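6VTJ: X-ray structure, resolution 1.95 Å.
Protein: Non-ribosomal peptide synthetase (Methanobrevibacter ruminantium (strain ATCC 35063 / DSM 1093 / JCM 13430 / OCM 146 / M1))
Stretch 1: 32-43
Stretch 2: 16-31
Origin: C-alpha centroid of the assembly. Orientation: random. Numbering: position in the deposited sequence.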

# COMPACT_ATOMS: atom_id res chain seq x y z
N THR A 32 16.25 -9.01 31.62
CA THR A 32 17.48 -8.26 31.37
C THR A 32 17.55 -7.89 29.90
O THR A 32 17.54 -8.78 29.04
CB THR A 32 18.72 -9.05 31.78
OG1 THR A 32 18.51 -9.65 33.07
CG2 THR A 32 19.91 -8.13 31.85
N VAL A 33 17.67 -6.60 29.60
CA VAL A 33 17.84 -6.10 28.24
C VAL A 33 19.15 -5.31 28.19
O VAL A 33 19.35 -4.37 28.97
CB VAL A 33 16.66 -5.21 27.81
CG1 VAL A 33 17.01 -4.39 26.55
CG2 VAL A 33 15.40 -6.03 27.64
N GLY A 34 20.05 -5.70 27.27
CA GLY A 34 21.28 -4.98 27.07
C GLY A 34 21.11 -3.80 26.13
O GLY A 34 20.08 -3.61 25.50
N VAL A 35 22.16 -2.98 26.04
CA VAL A 35 22.09 -1.74 25.26
C VAL A 35 22.24 -1.99 23.77
O VAL A 35 21.95 -1.09 22.97
CB VAL A 35 23.16 -0.76 25.78
CG1 VAL A 35 24.54 -1.08 25.19
CG2 VAL A 35 22.74 0.70 25.51
N GLU A 36 22.69 -3.19 23.39
CA GLU A 36 22.79 -3.58 21.99
C GLU A 36 21.77 -4.64 21.61
O GLU A 36 21.90 -5.27 20.56
CB GLU A 36 24.21 -4.08 21.71
CG GLU A 36 25.28 -3.14 22.23
CD GLU A 36 25.99 -2.38 21.13
OE1 GLU A 36 27.21 -2.62 20.94
OE2 GLU A 36 25.33 -1.54 20.47
N ASP A 37 20.75 -4.85 22.45
CA ASP A 37 19.67 -5.76 22.11
C ASP A 37 18.77 -5.14 21.05
O ASP A 37 18.25 -4.03 21.22
CB ASP A 37 18.86 -6.11 23.35
CG ASP A 37 19.63 -6.98 24.33
OD1 ASP A 37 20.86 -7.16 24.15
OD2 ASP A 37 19.00 -7.48 25.29
N ASN A 38 18.60 -5.86 19.94
CA ASN A 38 17.70 -5.45 18.87
C ASN A 38 16.25 -5.61 19.32
O ASN A 38 15.83 -6.73 19.65
CB ASN A 38 17.99 -6.30 17.63
CG ASN A 38 17.23 -5.84 16.40
OD1 ASN A 38 16.03 -5.60 16.45
ND2 ASN A 38 17.93 -5.75 15.27
N PHE A 39 15.49 -4.51 19.32
CA PHE A 39 14.08 -4.55 19.71
C PHE A 39 13.33 -5.68 19.02
O PHE A 39 12.57 -6.42 19.66
CB PHE A 39 13.40 -3.21 19.38
CG PHE A 39 11.95 -3.14 19.80
CD1 PHE A 39 11.61 -2.95 21.13
CD2 PHE A 39 10.93 -3.23 18.86
CE1 PHE A 39 10.27 -2.87 21.51
CE2 PHE A 39 9.59 -3.15 19.24
CZ PHE A 39 9.26 -2.97 20.56
N PHE A 40 13.52 -5.83 17.71
CA PHE A 40 12.75 -6.82 16.96
C PHE A 40 13.34 -8.22 17.05
O PHE A 40 12.64 -9.19 16.75
CB PHE A 40 12.61 -6.40 15.49
CG PHE A 40 12.05 -5.02 15.32
CD1 PHE A 40 10.68 -4.82 15.31
CD2 PHE A 40 12.89 -3.92 15.19
CE1 PHE A 40 10.16 -3.55 15.16
CE2 PHE A 40 12.38 -2.65 15.05
CZ PHE A 40 11.01 -2.46 15.04
N GLU A 41 14.60 -8.35 17.47
CA GLU A 41 15.18 -9.67 17.67
C GLU A 41 14.83 -10.27 19.02
O GLU A 41 14.85 -11.50 19.15
CB GLU A 41 16.70 -9.61 17.51
CG GLU A 41 17.20 -9.55 16.08
CD GLU A 41 18.71 -9.37 16.00
N ILE A 42 14.49 -9.46 20.02
CA ILE A 42 14.32 -9.96 21.38
C ILE A 42 12.86 -10.13 21.75
O ILE A 42 12.54 -10.35 22.92
CB ILE A 42 15.04 -9.06 22.41
CG1 ILE A 42 14.39 -7.68 22.50
CG2 ILE A 42 16.52 -8.93 22.07
CD1 ILE A 42 15.26 -6.64 23.17
N GLY A 43 11.95 -10.04 20.78
CA GLY A 43 10.52 -10.24 21.01
C GLY A 43 9.66 -9.03 20.72
O GLY A 43 8.45 -9.07 20.97
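Stretch 2, residues 16-31: LEHEICAIFSSILNIE

Stretch 2 enters as a helix that begins earlier in the chain and runs through Leu 16 to Ile 27, with i to i+4 backbone bonds running from Ile 20 N to Leu 16 O (3.0 Å) through Leu 28 N to Phe 24 O (2.9 Å). Asn 29 is the first residue to leave helical angles, at phi/psi 53/60, and Ile 30 N closes back on Ser 25 O at 3.1 Å. The chain then passes through Glu 31 directly into stretch 1, the peptide bond joining Glu 31 C to Thr 32 N. Because stretch 1 is largely loop and turn, no crossing angle is defined; direction follows from the contacts instead. Val 33 lies beside Ser 25, their CA atoms 5.7 Å apart, and Val 35 reaches back to Cys 21 and Glu 17, so the chain first runs counter to the helix. It then reverses: Phe 39 and Ile 42 return to Leu 28, and the CA atoms of Gly 43 and Leu 28 are 6.9 Å apart.

The reversal is a type I turn from Gly 34 to Asp 37. Its backbone bond, Asp 37 N to Gly 34 O at 3.4 Å, is weak, but Gly 34 N also donates to Asp 37 OD2 at 2.9 Å with an angle of 155°, tying the side chain across the turn.

Val 33 gives up the most surface in stretch 1, 94 Å². Its CA-to-CB bond points toward the helix, and chi1 of 165° (t) places CG1 3.9 Å from Phe 24 CB, while CG2 lies 3.7 Å from Ser 25 CB and 3.9 Å from Ile 30 CG2. The valine thus bridges the helix and the segment that follows it.

Phe 24, with 80 Å² covered, is the most covered residue of stretch 2. The edge of the Phe 39 ring meets its face: the centroids are 5.3 Å apart and the planes inclined at 70°. Phe 39 CB also approaches Phe 24 CE2 at 3.7 Å, and Asp 37 O lies at the edge of the Phe 24 ring, 3.9 Å from CE2.

Phe 39 itself contributes 76 Å². Its CA-to-CB bond points sideways; with chi1 at -177° (t), CE1 of Phe 39 comes within 4.0 Å of Leu 28 CD2. Ile 42 adds to this packing, with CG1 3.6 Å from Leu 28 CD1 and 3.9 Å from Ile 30 CD1. No hydrogen bond crosses between the modelled atoms of the stretches; 732 Å² is buried between them, both sides summed, part of it at the covalent junction of Glu 31 and Thr 32.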

# COMPACT_ATOMS: atom_id res chain seq x y z
N LEU A 16 20.72 8.07 29.85
CA LEU A 16 19.74 7.96 28.78
C LEU A 16 19.65 6.53 28.27
O LEU A 16 18.55 5.99 28.06
CB LEU A 16 20.09 8.93 27.65
CG LEU A 16 19.27 8.90 26.35
CD1 LEU A 16 17.79 9.12 26.61
CD2 LEU A 16 19.81 9.92 25.37
N GLU A 17 20.81 5.89 28.07
CA GLU A 17 20.81 4.49 27.65
C GLU A 17 20.14 3.60 28.70
O GLU A 17 19.40 2.68 28.35
CB GLU A 17 22.22 4.01 27.38
CG GLU A 17 22.80 4.49 26.08
CD GLU A 17 24.26 4.16 25.96
OE1 GLU A 17 24.86 3.80 27.00
OE2 GLU A 17 24.81 4.24 24.84
N HIS A 18 20.41 3.87 29.98
CA HIS A 18 19.76 3.11 31.04
C HIS A 18 18.25 3.24 30.96
O HIS A 18 17.53 2.25 31.11
CB HIS A 18 20.24 3.59 32.41
CG HIS A 18 21.51 2.94 32.86
ND1 HIS A 18 22.74 3.54 32.75
CD2 HIS A 18 21.73 1.71 33.39
CE1 HIS A 18 23.67 2.73 33.22
NE2 HIS A 18 23.09 1.61 33.61
N GLU A 19 17.75 4.47 30.72
CA GLU A 19 16.30 4.68 30.63
C GLU A 19 15.70 3.91 29.45
O GLU A 19 14.63 3.30 29.57
CB GLU A 19 15.98 6.17 30.49
CG GLU A 19 16.32 7.02 31.71
CD GLU A 19 16.13 8.51 31.48
OE1 GLU A 19 15.67 8.90 30.37
OE2 GLU A 19 16.43 9.30 32.40
N ILE A 20 16.37 3.93 28.30
CA ILE A 20 15.78 3.28 27.13
C ILE A 20 15.84 1.76 27.28
O ILE A 20 14.90 1.05 26.90
CB ILE A 20 16.43 3.78 25.84
CG1 ILE A 20 16.11 5.27 25.64
CG2 ILE A 20 15.93 3.00 24.64
CD1 ILE A 20 17.07 5.98 24.69
N CYS A 21 16.92 1.24 27.86
CA CYS A 21 16.97 -0.18 28.18
C CYS A 21 15.85 -0.57 29.13
O CYS A 21 15.21 -1.62 28.95
CB CYS A 21 18.31 -0.55 28.81
SG CYS A 21 19.64 -0.62 27.65
N ALA A 22 15.60 0.25 30.16
CA ALA A 22 14.56 -0.10 31.12
C ALA A 22 13.19 -0.08 30.47
O ALA A 22 12.33 -0.90 30.80
CB ALA A 22 14.59 0.84 32.32
N ILE A 23 12.97 0.86 29.54
CA ILE A 23 11.69 0.91 28.84
C ILE A 23 11.51 -0.33 27.97
O ILE A 23 10.45 -0.97 28.00
CB ILE A 23 11.59 2.20 28.01
CG1 ILE A 23 11.54 3.42 28.94
CG2 ILE A 23 10.36 2.15 27.16
CD1 ILE A 23 11.63 4.74 28.24
N PHE A 24 12.52 -0.68 27.16
CA PHE A 24 12.49 -1.94 26.43
C PHE A 24 12.07 -3.08 27.35
O PHE A 24 11.11 -3.81 27.06
CB PHE A 24 13.86 -2.27 25.83
CG PHE A 24 14.14 -1.66 24.48
CD1 PHE A 24 13.72 -0.37 24.17
CD2 PHE A 24 14.89 -2.36 23.54
CE1 PHE A 24 14.01 0.20 22.94
CE2 PHE A 24 15.19 -1.80 22.31
CZ PHE A 24 14.75 -0.51 22.01
N SER A 25 12.76 -3.23 28.48
CA SER A 25 12.52 -4.39 29.32
C SER A 25 11.12 -4.37 29.93
O SER A 25 10.50 -5.42 30.10
CB SER A 25 13.58 -4.47 30.41
OG SER A 25 13.12 -3.89 31.62
N SER A 26 10.60 -3.19 30.28
CA SER A 26 9.27 -3.12 30.87
C SER A 26 8.19 -3.37 29.83
O SER A 26 7.19 -4.05 30.11
CB SER A 26 9.07 -1.76 31.52
OG SER A 26 7.74 -1.60 31.96
N ILE A 27 8.37 -2.84 28.62
CA ILE A 27 7.39 -2.98 27.56
C ILE A 27 7.32 -4.43 27.08
O ILE A 27 6.23 -4.99 26.93
CB ILE A 27 7.74 -2.02 26.41
CG1 ILE A 27 7.47 -0.57 26.81
CG2 ILE A 27 6.99 -2.37 25.17
CD1 ILE A 27 6.01 -0.26 26.98
N LEU A 28 8.48 -5.06 26.89
CA LEU A 28 8.59 -6.44 26.42
C LEU A 28 8.50 -7.49 27.52
O LEU A 28 8.45 -8.68 27.21
CB LEU A 28 9.92 -6.64 25.70
CG LEU A 28 10.15 -5.80 24.44
CD1 LEU A 28 11.52 -6.10 23.90
CD2 LEU A 28 9.07 -6.12 23.41
N ASN A 29 8.52 -7.09 28.79
CA ASN A 29 8.55 -8.02 29.92
C ASN A 29 9.69 -9.03 29.78
O ASN A 29 9.50 -10.24 29.69
CB ASN A 29 7.20 -8.73 30.08
CG ASN A 29 6.02 -7.77 29.99
OD1 ASN A 29 5.93 -6.79 30.73
ND2 ASN A 29 5.11 -8.05 29.06
N ILE A 30 10.91 -8.48 29.73
CA ILE A 30 12.14 -9.26 29.67
C ILE A 30 12.98 -8.88 30.88
O ILE A 30 13.13 -7.69 31.18
CB ILE A 30 12.93 -8.99 28.37
CG1 ILE A 30 12.13 -9.44 27.14
CG2 ILE A 30 14.31 -9.68 28.39
CD1 ILE A 30 12.82 -9.06 25.83
N GLU A 31 13.51 -9.89 31.58
CA GLU A 31 14.23 -9.65 32.83
C GLU A 31 15.41 -8.71 32.61
O GLU A 31 15.55 -7.69 33.30
CB GLU A 31 14.70 -10.97 33.44